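Local coordinates for protein NADH oxidoreductase (Mesorhizobium loti, PDB 3PI7) that probably binds NADPH and works as an oxidoreductase, perhaps a quinone reductase, with a GroES-like fold joined to a Rossmann fold, at residues S9-L14 against S119-A124; E31-Y36 against A332-E337; P150-A155 against E286-S291. All coordinates share one frame; numbering follows the deposited sequence.

Contact 1: residues S9-L14 against S119-A124; sequences SEMKAL and SWAEYA
Glu122 holds Lys12 by both side chain and backbone, where a short antiparallel pairing lays the N-terminal strand against the GroES-like part of the chain. Glu122 OE2 and Lys12 NZ form a salt bridge of 2.8 Å, and the lysine nitrogen also pairs with the terminal carboxylate of Pro349. The bend at the end of the lysine chain (chi4 -68°) places NZ for this bridge, and the two side chains cross at about a right angle. The other oxygen, Glu122 OE1, accepts Lys12 N at 3.0 Å in a nearly straight bond that comes from above the carboxylate plane; a water links OE1 to Glu10 O. An alanine in place of Glu122 would probably leave the Lys12 N-H without its acceptor and NZ with Pro349 as its remaining carboxylate mate here. Two backbone bonds, Glu122 N to Lys12 O at 3.1 Å and Leu14 N to Trp120 O at 2.8 Å, flank Ala13 and Ala121, a non-hydrogen-bonded pair. Their CB atoms touch at 3.6 Å. Trp120 itself is the centre of an inverse gamma turn, and its CB packs 4.0 Å from Leu14 CD1. Beyond the glutamate, selenomethionine Met11 makes a Met-aromatic contact, its SE lying 5.3 Å from the centroid of the Tyr123 ring, at the ring edge, 86° off the normal.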
loop_
_atom_site.group_PDB
_atom_site.type_symbol
_atom_site.label_atom_id
_atom_site.label_comp_id
_atom_site.label_asym_id
_atom_site.label_seq_id
_atom_site.Cartn_x
_atom_site.Cartn_y
_atom_site.Cartn_z
ATOM N N SER A 9 -33.924 -28.508 -21.938
ATOM C CA SER A 9 -34.073 -28.499 -20.496
ATOM C C SER A 9 -32.819 -29.099 -19.842
ATOM O O SER A 9 -32.662 -28.969 -18.645
ATOM C CB SER A 9 -35.342 -29.220 -20.065
ATOM O OG SER A 9 -35.367 -30.552 -20.517
ATOM N N GLU A 10 -31.932 -29.735 -20.628
ATOM C CA GLU A 10 -30.703 -30.333 -20.111
ATOM C C GLU A 10 -29.523 -29.824 -20.912
ATOM O O GLU A 10 -29.657 -29.533 -22.099
ATOM C CB GLU A 10 -30.827 -31.863 -20.198
ATOM C CG GLU A 10 -29.726 -32.660 -19.535
ATOM C CD GLU A 10 -30.083 -34.119 -19.348
ATOM O OE1 GLU A 10 -31.176 -34.401 -18.808
ATOM O OE2 GLU A 10 -29.275 -34.981 -19.757
HETATM N N MSE A 11 -28.362 -29.756 -20.285
HETATM C CA MSE A 11 -27.150 -29.302 -20.998
HETATM C C MSE A 11 -25.888 -29.945 -20.452
HETATM O O MSE A 11 -25.873 -30.434 -19.320
HETATM C CB MSE A 11 -27.019 -27.772 -20.852
HETATM C CG MSE A 11 -26.848 -27.327 -19.364
HETATM SE SE MSE A 11 -26.493 -25.481 -19.240
HETATM C CE MSE A 11 -26.055 -25.411 -17.416
ATOM N N LYS A 12 -24.825 -29.949 -21.254
ATOM C CA LYS A 12 -23.537 -30.394 -20.764
ATOM C C LYS A 12 -22.817 -29.168 -20.208
ATOM O O LYS A 12 -23.049 -28.049 -20.672
ATOM C CB LYS A 12 -22.693 -31.146 -21.807
ATOM C CG LYS A 12 -22.382 -30.451 -23.116
ATOM C CD LYS A 12 -21.548 -31.386 -23.999
ATOM C CE LYS A 12 -20.844 -30.706 -25.154
ATOM N NZ LYS A 12 -21.784 -30.209 -26.187
ATOM N N ALA A 13 -21.979 -29.376 -19.184
ATOM C CA ALA A 13 -21.268 -28.297 -18.519
ATOM C C ALA A 13 -20.084 -28.840 -17.762
ATOM O O ALA A 13 -20.024 -30.057 -17.549
ATOM C CB ALA A 13 -22.214 -27.571 -17.560
ATOM N N LEU A 14 -19.134 -27.957 -17.378
ATOM C CA LEU A 14 -17.957 -28.304 -16.546
ATOM C C LEU A 14 -18.280 -27.806 -15.165
ATOM O O LEU A 14 -18.276 -26.588 -14.926
ATOM C CB LEU A 14 -16.662 -27.680 -17.102
ATOM C CG LEU A 14 -16.354 -27.982 -18.564
ATOM C CD1 LEU A 14 -15.056 -27.332 -18.967
ATOM C CD2 LEU A 14 -16.311 -29.516 -18.833
ATOM N N SER A 119 -19.842 -19.760 -17.817
ATOM C CA SER A 119 -19.794 -19.884 -19.267
ATOM C C SER A 119 -19.289 -21.251 -19.774
ATOM O O SER A 119 -19.332 -21.462 -20.974
ATOM C CB SER A 119 -18.902 -18.790 -19.836
ATOM O OG SER A 119 -17.582 -18.911 -19.344
ATOM N N TRP A 120 -18.752 -22.130 -18.921
ATOM C CA TRP A 120 -18.206 -23.438 -19.360
ATOM C C TRP A 120 -19.354 -24.458 -19.344
ATOM O O TRP A 120 -19.380 -25.433 -18.582
ATOM C CB TRP A 120 -17.015 -23.875 -18.499
ATOM C CG TRP A 120 -15.847 -22.939 -18.559
ATOM C CD1 TRP A 120 -15.712 -21.821 -19.334
ATOM C CD2 TRP A 120 -14.663 -23.031 -17.781
ATOM N NE1 TRP A 120 -14.519 -21.209 -19.075
ATOM C CE2 TRP A 120 -13.843 -21.934 -18.136
ATOM C CE3 TRP A 120 -14.210 -23.934 -16.819
ATOM C CZ2 TRP A 120 -12.589 -21.728 -17.568
ATOM C CZ3 TRP A 120 -12.953 -23.730 -16.258
ATOM C CH2 TRP A 120 -12.185 -22.615 -16.599
ATOM N N ALA A 121 -20.338 -24.158 -20.197
ATOM C CA ALA A 121 -21.623 -24.799 -20.253
ATOM C C ALA A 121 -22.291 -24.444 -21.538
ATOM O O ALA A 121 -21.936 -23.442 -22.151
ATOM C CB ALA A 121 -22.467 -24.284 -19.090
ATOM N N GLU A 122 -23.259 -25.245 -21.957
ATOM C CA GLU A 122 -23.990 -24.926 -23.162
ATOM C C GLU A 122 -24.814 -23.651 -23.015
ATOM O O GLU A 122 -25.035 -22.964 -24.008
ATOM C CB GLU A 122 -24.865 -26.107 -23.559
ATOM C CG GLU A 122 -24.005 -27.149 -24.251
ATOM C CD GLU A 122 -24.701 -28.424 -24.681
ATOM O OE1 GLU A 122 -25.569 -28.915 -23.928
ATOM O OE2 GLU A 122 -24.259 -29.012 -25.691
ATOM N N TYR A 123 -25.280 -23.358 -21.808
ATOM C CA TYR A 123 -26.070 -22.181 -21.444
ATOM C C TYR A 123 -25.520 -21.586 -20.170
ATOM O O TYR A 123 -25.275 -22.321 -19.206
ATOM C CB TYR A 123 -27.567 -22.536 -21.254
ATOM C CG TYR A 123 -28.166 -23.087 -22.528
ATOM C CD1 TYR A 123 -27.993 -24.428 -22.881
ATOM C CD2 TYR A 123 -28.789 -22.246 -23.444
ATOM C CE1 TYR A 123 -28.398 -24.911 -24.123
ATOM C CE2 TYR A 123 -29.220 -22.723 -24.681
ATOM C CZ TYR A 123 -29.035 -24.061 -25.008
ATOM O OH TYR A 123 -29.425 -24.532 -26.223
ATOM N N ALA A 124 -25.365 -20.261 -20.148
ATOM C CA ALA A 124 -24.870 -19.529 -18.967
ATOM C C ALA A 124 -25.884 -18.487 -18.589
ATOM O O ALA A 124 -26.765 -18.164 -19.394
ATOM C CB ALA A 124 -23.526 -18.870 -19.289
HETATM O O HOH W 1 -28.437 -29.304 -24.598
#

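Contact 2: residues E31-Y36 against A332-E337; sequences EAMEPY and AWVPAE
Met33, a selenomethionine, reaches Val334 and Pro335 through a chain bent twice. Its CG lies anti to the carbonyl carbon, and the following turns at chi2 (-93°) and chi3 (-88°) swing SE and then CE round to the valine. CG rests on the proline ring, 3.5 Å from Pro335 CD, which is tighter than an ordinary carbon contact. Further out, Met33 CE is 3.9 Å from Val334 CB, while SE lies 4.0 Å from Val334 CG1; the end of the chain meets the branch carbon and both methyls of the valine, with SE nearest to CG1. Pro335 CG touches Met33 CG as well and sits 3.8 Å from Ala32 CA, while Pro335 CB comes against Glu31 O.

The segment 31-36 belongs to the loop between strands 10-16 and 37-43. Within it Tyr36 OH donates to the syn lone pair of Glu31 OE2 at 2.9 Å, Tyr36 N bonds back to Met33 O, and Pro35 CB lies over the centre of the tyrosine ring. This loop packs on helix 327-338, near the C terminus, which is kinked in this region; Pro335, lacking an N-H, is one of the residues that make no bond to the preceding turn. Ile331 of the same helix also touches Met33 and Glu34.

At the exposed margin a water lies 2.7 Å from Glu34 OE2 and has a weak link to Ala332 O. Between the segments themselves contact is essentially apolar, so it depends on the fit of selenium and carbon against a proline and a valine, with the water at the margin lending what polar contact there is.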
loop_
_atom_site.group_PDB
_atom_site.type_symbol
_atom_site.label_atom_id
_atom_site.label_comp_id
_atom_site.label_asym_id
_atom_site.label_seq_id
_atom_site.Cartn_x
_atom_site.Cartn_y
_atom_site.Cartn_z
ATOM N N GLU A 31 -2.531 -27.988 -13.026
ATOM C CA GLU A 31 -1.893 -29.259 -13.260
ATOM C C GLU A 31 -2.889 -30.279 -13.851
ATOM O O GLU A 31 -2.500 -31.148 -14.630
ATOM C CB GLU A 31 -1.251 -29.767 -11.931
ATOM C CG GLU A 31 -2.190 -30.174 -10.788
ATOM C CD GLU A 31 -3.075 -29.158 -10.073
ATOM O OE1 GLU A 31 -3.026 -27.950 -10.398
ATOM O OE2 GLU A 31 -3.837 -29.589 -9.177
ATOM N N ALA A 32 -4.158 -30.190 -13.438
ATOM C CA ALA A 32 -5.244 -31.072 -13.857
ATOM C C ALA A 32 -6.592 -30.397 -13.629
ATOM O O ALA A 32 -6.707 -29.536 -12.746
ATOM C CB ALA A 32 -5.183 -32.390 -13.090
HETATM N N MSE A 33 -7.620 -30.809 -14.402
HETATM C CA MSE A 33 -8.962 -30.267 -14.226
HETATM C C MSE A 33 -9.799 -31.125 -13.282
HETATM O O MSE A 33 -10.665 -30.602 -12.587
HETATM C CB MSE A 33 -9.686 -30.189 -15.584
HETATM C CG MSE A 33 -9.030 -29.244 -16.541
HETATM SE SE MSE A 33 -9.772 -27.521 -16.439
HETATM C CE MSE A 33 -11.233 -27.650 -17.708
ATOM N N GLU A 34 -9.543 -32.455 -13.261
ATOM C CA GLU A 34 -10.337 -33.433 -12.512
ATOM C C GLU A 34 -10.470 -33.149 -11.028
ATOM O O GLU A 34 -11.525 -33.491 -10.494
ATOM C CB GLU A 34 -9.815 -34.853 -12.716
ATOM C CG GLU A 34 -9.916 -35.327 -14.157
ATOM C CD GLU A 34 -8.756 -34.972 -15.070
ATOM O OE1 GLU A 34 -7.866 -34.186 -14.664
ATOM O OE2 GLU A 34 -8.780 -35.438 -16.229
ATOM N N PRO A 35 -9.511 -32.521 -10.316
ATOM C CA PRO A 35 -9.767 -32.221 -8.889
ATOM C C PRO A 35 -10.829 -31.125 -8.709
ATOM O O PRO A 35 -11.474 -31.038 -7.656
ATOM C CB PRO A 35 -8.420 -31.659 -8.399
ATOM C CG PRO A 35 -7.409 -32.000 -9.444
ATOM C CD PRO A 35 -8.157 -32.070 -10.725
ATOM N N TYR A 36 -11.038 -30.318 -9.751
ATOM C CA TYR A 36 -11.818 -29.076 -9.669
ATOM C C TYR A 36 -13.075 -29.058 -10.463
ATOM O O TYR A 36 -13.981 -28.284 -10.141
ATOM C CB TYR A 36 -10.949 -27.905 -10.164
ATOM C CG TYR A 36 -9.582 -27.894 -9.536
ATOM C CD1 TYR A 36 -9.430 -27.752 -8.163
ATOM C CD2 TYR A 36 -8.436 -28.118 -10.304
ATOM C CE1 TYR A 36 -8.169 -27.811 -7.565
ATOM C CE2 TYR A 36 -7.174 -28.203 -9.712
ATOM C CZ TYR A 36 -7.048 -28.043 -8.345
ATOM O OH TYR A 36 -5.806 -28.085 -7.759
ATOM N N ALA A 332 -9.985 -33.112 -19.928
ATOM C CA ALA A 332 -8.757 -33.807 -20.224
ATOM C C ALA A 332 -7.644 -32.917 -20.726
ATOM O O ALA A 332 -6.514 -33.125 -20.304
ATOM C CB ALA A 332 -9.010 -34.905 -21.255
ATOM N N TRP A 333 -7.923 -31.950 -21.618
ATOM C CA TRP A 333 -6.828 -31.274 -22.308
ATOM C C TRP A 333 -6.655 -29.786 -22.118
ATOM O O TRP A 333 -5.683 -29.240 -22.660
ATOM C CB TRP A 333 -6.908 -31.587 -23.816
ATOM C CG TRP A 333 -7.044 -33.056 -24.096
ATOM C CD1 TRP A 333 -8.089 -33.669 -24.715
ATOM C CD2 TRP A 333 -6.183 -34.110 -23.621
ATOM N NE1 TRP A 333 -7.915 -35.034 -24.701
ATOM C CE2 TRP A 333 -6.735 -35.330 -24.063
ATOM C CE3 TRP A 333 -4.964 -34.137 -22.905
ATOM C CZ2 TRP A 333 -6.143 -36.570 -23.777
ATOM C CZ3 TRP A 333 -4.392 -35.365 -22.602
ATOM C CH2 TRP A 333 -4.964 -36.562 -23.058
ATOM N N VAL A 334 -7.520 -29.118 -21.354
ATOM C CA VAL A 334 -7.263 -27.696 -21.107
ATOM C C VAL A 334 -5.875 -27.540 -20.361
ATOM O O VAL A 334 -5.101 -26.706 -20.801
ATOM C CB VAL A 334 -8.424 -27.011 -20.364
ATOM C CG1 VAL A 334 -7.948 -25.809 -19.554
ATOM C CG2 VAL A 334 -9.525 -26.615 -21.348
ATOM N N PRO A 335 -5.499 -28.323 -19.318
ATOM C CA PRO A 335 -4.194 -28.083 -18.665
ATOM C C PRO A 335 -3.008 -28.187 -19.618
ATOM O O PRO A 335 -2.088 -27.381 -19.514
ATOM C CB PRO A 335 -4.134 -29.148 -17.571
ATOM C CG PRO A 335 -5.538 -29.417 -17.254
ATOM C CD PRO A 335 -6.235 -29.383 -18.603
ATOM N N ALA A 336 -3.044 -29.144 -20.561
ATOM C CA ALA A 336 -1.982 -29.293 -21.553
ATOM C C ALA A 336 -1.909 -28.062 -22.429
ATOM O O ALA A 336 -0.827 -27.639 -22.794
ATOM C CB ALA A 336 -2.232 -30.526 -22.412
ATOM N N GLU A 337 -3.057 -27.496 -22.797
ATOM C CA GLU A 337 -3.068 -26.308 -23.643
ATOM C C GLU A 337 -2.654 -25.057 -22.882
ATOM O O GLU A 337 -2.070 -24.158 -23.480
ATOM C CB GLU A 337 -4.446 -26.092 -24.300
ATOM C CG GLU A 337 -4.810 -27.146 -25.331
ATOM C CD GLU A 337 -3.855 -27.294 -26.503
ATOM O OE1 GLU A 337 -3.266 -26.279 -26.938
ATOM O OE2 GLU A 337 -3.662 -28.444 -26.954
HETATM O O HOH W 2 -6.534 -35.462 -17.741
#

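Contact 3: residues P150-A155 against E286-S291; sequences PLTAIA and EGFWLS
Phe288 and Leu290 reach from one strand-to-helix turn toward neighbouring turns of helix 148-163. In the phenylalanine CG is anti to the backbone N (chi1 178°), and the far end of the ring meets the helix: CZ is 3.6 Å from Ala155 CB, and CE1 is 3.9 Å from Thr152 CG2. Both methyls meet the ring obliquely, one turn apart along the helix.

Leu290 likewise has CG anti to its backbone N, and both its methyls reach Leu151. CD1 lies 4.0 Å from Leu151 CB and near that residue's carbonyl, while CD2 also comes 3.5 Å from Thr152 OG1. Thr152 thus turns its methyl to the phenylalanine and its hydroxyl to the leucine; that hydroxyl is satisfied by the carbonyl of Val148, a turn earlier in the helix. Leu177 of helix 176-188 also touches Thr152.

Between the two, Trp289 points away from the helix, and its ring meets Phe280 of the second subunit edge-to-face. The turn therefore faces helix 148-163 with one pair of residues and the dimer partner with the residue between them. Within this chain, strand 284-287 is one of the two outer strands of six parallel strands in order 3-2-1-4-5-6, as in a Rossmann fold.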
loop_
_atom_site.group_PDB
_atom_site.type_symbol
_atom_site.label_atom_id
_atom_site.label_comp_id
_atom_site.label_asym_id
_atom_site.label_seq_id
_atom_site.Cartn_x
_atom_site.Cartn_y
_atom_site.Cartn_z
ATOM N N PRO A 150 -9.809 -6.822 -22.083
ATOM C CA PRO A 150 -9.874 -5.483 -22.687
ATOM C C PRO A 150 -10.295 -4.388 -21.710
ATOM O O PRO A 150 -9.702 -3.319 -21.723
ATOM C CB PRO A 150 -10.915 -5.676 -23.792
ATOM C CG PRO A 150 -10.646 -7.087 -24.250
ATOM C CD PRO A 150 -10.595 -7.777 -22.896
ATOM N N LEU A 151 -11.302 -4.649 -20.838
ATOM C CA LEU A 151 -11.733 -3.585 -19.932
ATOM C C LEU A 151 -10.740 -3.396 -18.826
ATOM O O LEU A 151 -10.543 -2.261 -18.417
ATOM C CB LEU A 151 -13.136 -3.827 -19.367
ATOM C CG LEU A 151 -14.224 -3.872 -20.458
ATOM C CD1 LEU A 151 -15.560 -4.167 -19.842
ATOM C CD2 LEU A 151 -14.286 -2.534 -21.259
ATOM N N THR A 152 -10.065 -4.473 -18.371
ATOM C CA THR A 152 -9.011 -4.314 -17.365
ATOM C C THR A 152 -7.856 -3.527 -17.979
ATOM O O THR A 152 -7.266 -2.683 -17.288
ATOM C CB THR A 152 -8.519 -5.687 -16.877
ATOM O OG1 THR A 152 -9.637 -6.424 -16.409
ATOM C CG2 THR A 152 -7.475 -5.584 -15.762
ATOM N N ALA A 153 -7.540 -3.789 -19.266
ATOM C CA ALA A 153 -6.434 -3.076 -19.918
ATOM C C ALA A 153 -6.740 -1.603 -20.011
ATOM O O ALA A 153 -5.865 -0.775 -19.763
ATOM C CB ALA A 153 -6.156 -3.629 -21.311
ATOM N N ILE A 154 -7.953 -1.259 -20.408
ATOM C CA ILE A 154 -8.324 0.146 -20.526
ATOM C C ILE A 154 -8.263 0.795 -19.163
ATOM O O ILE A 154 -7.656 1.850 -19.014
ATOM C CB ILE A 154 -9.715 0.293 -21.190
ATOM C CG1 ILE A 154 -9.597 -0.116 -22.683
ATOM C CG2 ILE A 154 -10.279 1.756 -21.038
ATOM C CD1 ILE A 154 -10.965 -0.401 -23.380
ATOM N N ALA A 155 -8.895 0.167 -18.170
ATOM C CA ALA A 155 -8.962 0.775 -16.854
ATOM C C ALA A 155 -7.576 0.949 -16.220
ATOM O O ALA A 155 -7.301 2.003 -15.660
ATOM C CB ALA A 155 -9.850 -0.061 -15.955
ATOM N N GLU A 286 -1.497 -0.826 -3.456
ATOM C CA GLU A 286 -2.948 -0.914 -3.556
ATOM C C GLU A 286 -3.328 -2.119 -4.407
ATOM O O GLU A 286 -2.444 -2.822 -4.893
ATOM C CB GLU A 286 -3.497 0.377 -4.181
ATOM C CG GLU A 286 -2.854 0.692 -5.509
ATOM C CD GLU A 286 -3.125 2.085 -6.046
ATOM O OE1 GLU A 286 -4.122 2.243 -6.786
ATOM O OE2 GLU A 286 -2.313 2.998 -5.778
ATOM N N GLY A 287 -4.630 -2.318 -4.585
ATOM C CA GLY A 287 -5.121 -3.382 -5.442
ATOM C C GLY A 287 -5.980 -2.827 -6.558
ATOM O O GLY A 287 -6.435 -1.684 -6.510
ATOM N N PHE A 288 -6.185 -3.632 -7.574
ATOM C CA PHE A 288 -7.095 -3.275 -8.632
ATOM C C PHE A 288 -7.985 -4.475 -8.869
ATOM O O PHE A 288 -7.469 -5.576 -9.056
ATOM C CB PHE A 288 -6.344 -2.895 -9.933
ATOM C CG PHE A 288 -7.338 -2.582 -11.023
ATOM C CD1 PHE A 288 -7.838 -3.594 -11.842
ATOM C CD2 PHE A 288 -7.822 -1.291 -11.191
ATOM C CE1 PHE A 288 -8.777 -3.309 -12.832
ATOM C CE2 PHE A 288 -8.776 -1.011 -12.184
ATOM C CZ PHE A 288 -9.263 -2.030 -12.968
ATOM N N TRP A 289 -9.296 -4.232 -8.969
ATOM C CA TRP A 289 -10.291 -5.253 -9.234
ATOM C C TRP A 289 -11.276 -4.681 -10.232
ATOM O O TRP A 289 -11.882 -3.652 -9.964
ATOM C CB TRP A 289 -10.971 -5.656 -7.925
ATOM C CG TRP A 289 -11.946 -6.790 -8.021
ATOM C CD1 TRP A 289 -12.041 -7.735 -9.000
ATOM C CD2 TRP A 289 -12.931 -7.121 -7.041
ATOM N NE1 TRP A 289 -13.070 -8.609 -8.710
ATOM C CE2 TRP A 289 -13.653 -8.232 -7.527
ATOM C CE3 TRP A 289 -13.319 -6.541 -5.826
ATOM C CZ2 TRP A 289 -14.679 -8.835 -6.788
ATOM C CZ3 TRP A 289 -14.339 -7.131 -5.096
ATOM C CH2 TRP A 289 -15.013 -8.258 -5.583
ATOM N N LEU A 290 -11.343 -5.284 -11.425
ATOM C CA LEU A 290 -12.221 -4.733 -12.481
ATOM C C LEU A 290 -13.672 -4.583 -12.001
ATOM O O LEU A 290 -14.264 -3.524 -12.224
ATOM C CB LEU A 290 -12.141 -5.596 -13.737
ATOM C CG LEU A 290 -13.038 -5.144 -14.912
ATOM C CD1 LEU A 290 -12.663 -3.744 -15.442
ATOM C CD2 LEU A 290 -13.083 -6.193 -15.960
ATOM N N SER A 291 -14.208 -5.583 -11.267
ATOM C CA SER A 291 -15.587 -5.480 -10.747
ATOM C C SER A 291 -15.753 -4.248 -9.871
ATOM O O SER A 291 -16.755 -3.544 -10.014
ATOM C CB SER A 291 -15.999 -6.735 -9.983
ATOM O OG SER A 291 -15.927 -7.883 -10.813
#

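Overall arrangement
Segment 9-14 comes first, in strand 10-16, and contact 1 closes its loop at 119-124, tying the N-terminal strand to the GroES-like part. Before that loop closes, 31-36 opens contact 2, so the two cross. Contact 2 closes only at 332-337, near the C terminus, bringing helix 327-338 against the loop that precedes strand 37-43. Leu14 CD1 and Met33 CE, 4.0 Å apart, join contacts 1 and 2 directly. Contact 3 follows contact 1 in series and is nested within contact 2; it ties helix 148-163 to the last strand of this chain's Rossmann sheet. Its centre lies about 28 Å from that of contact 1 and 27 Å from that of contact 2.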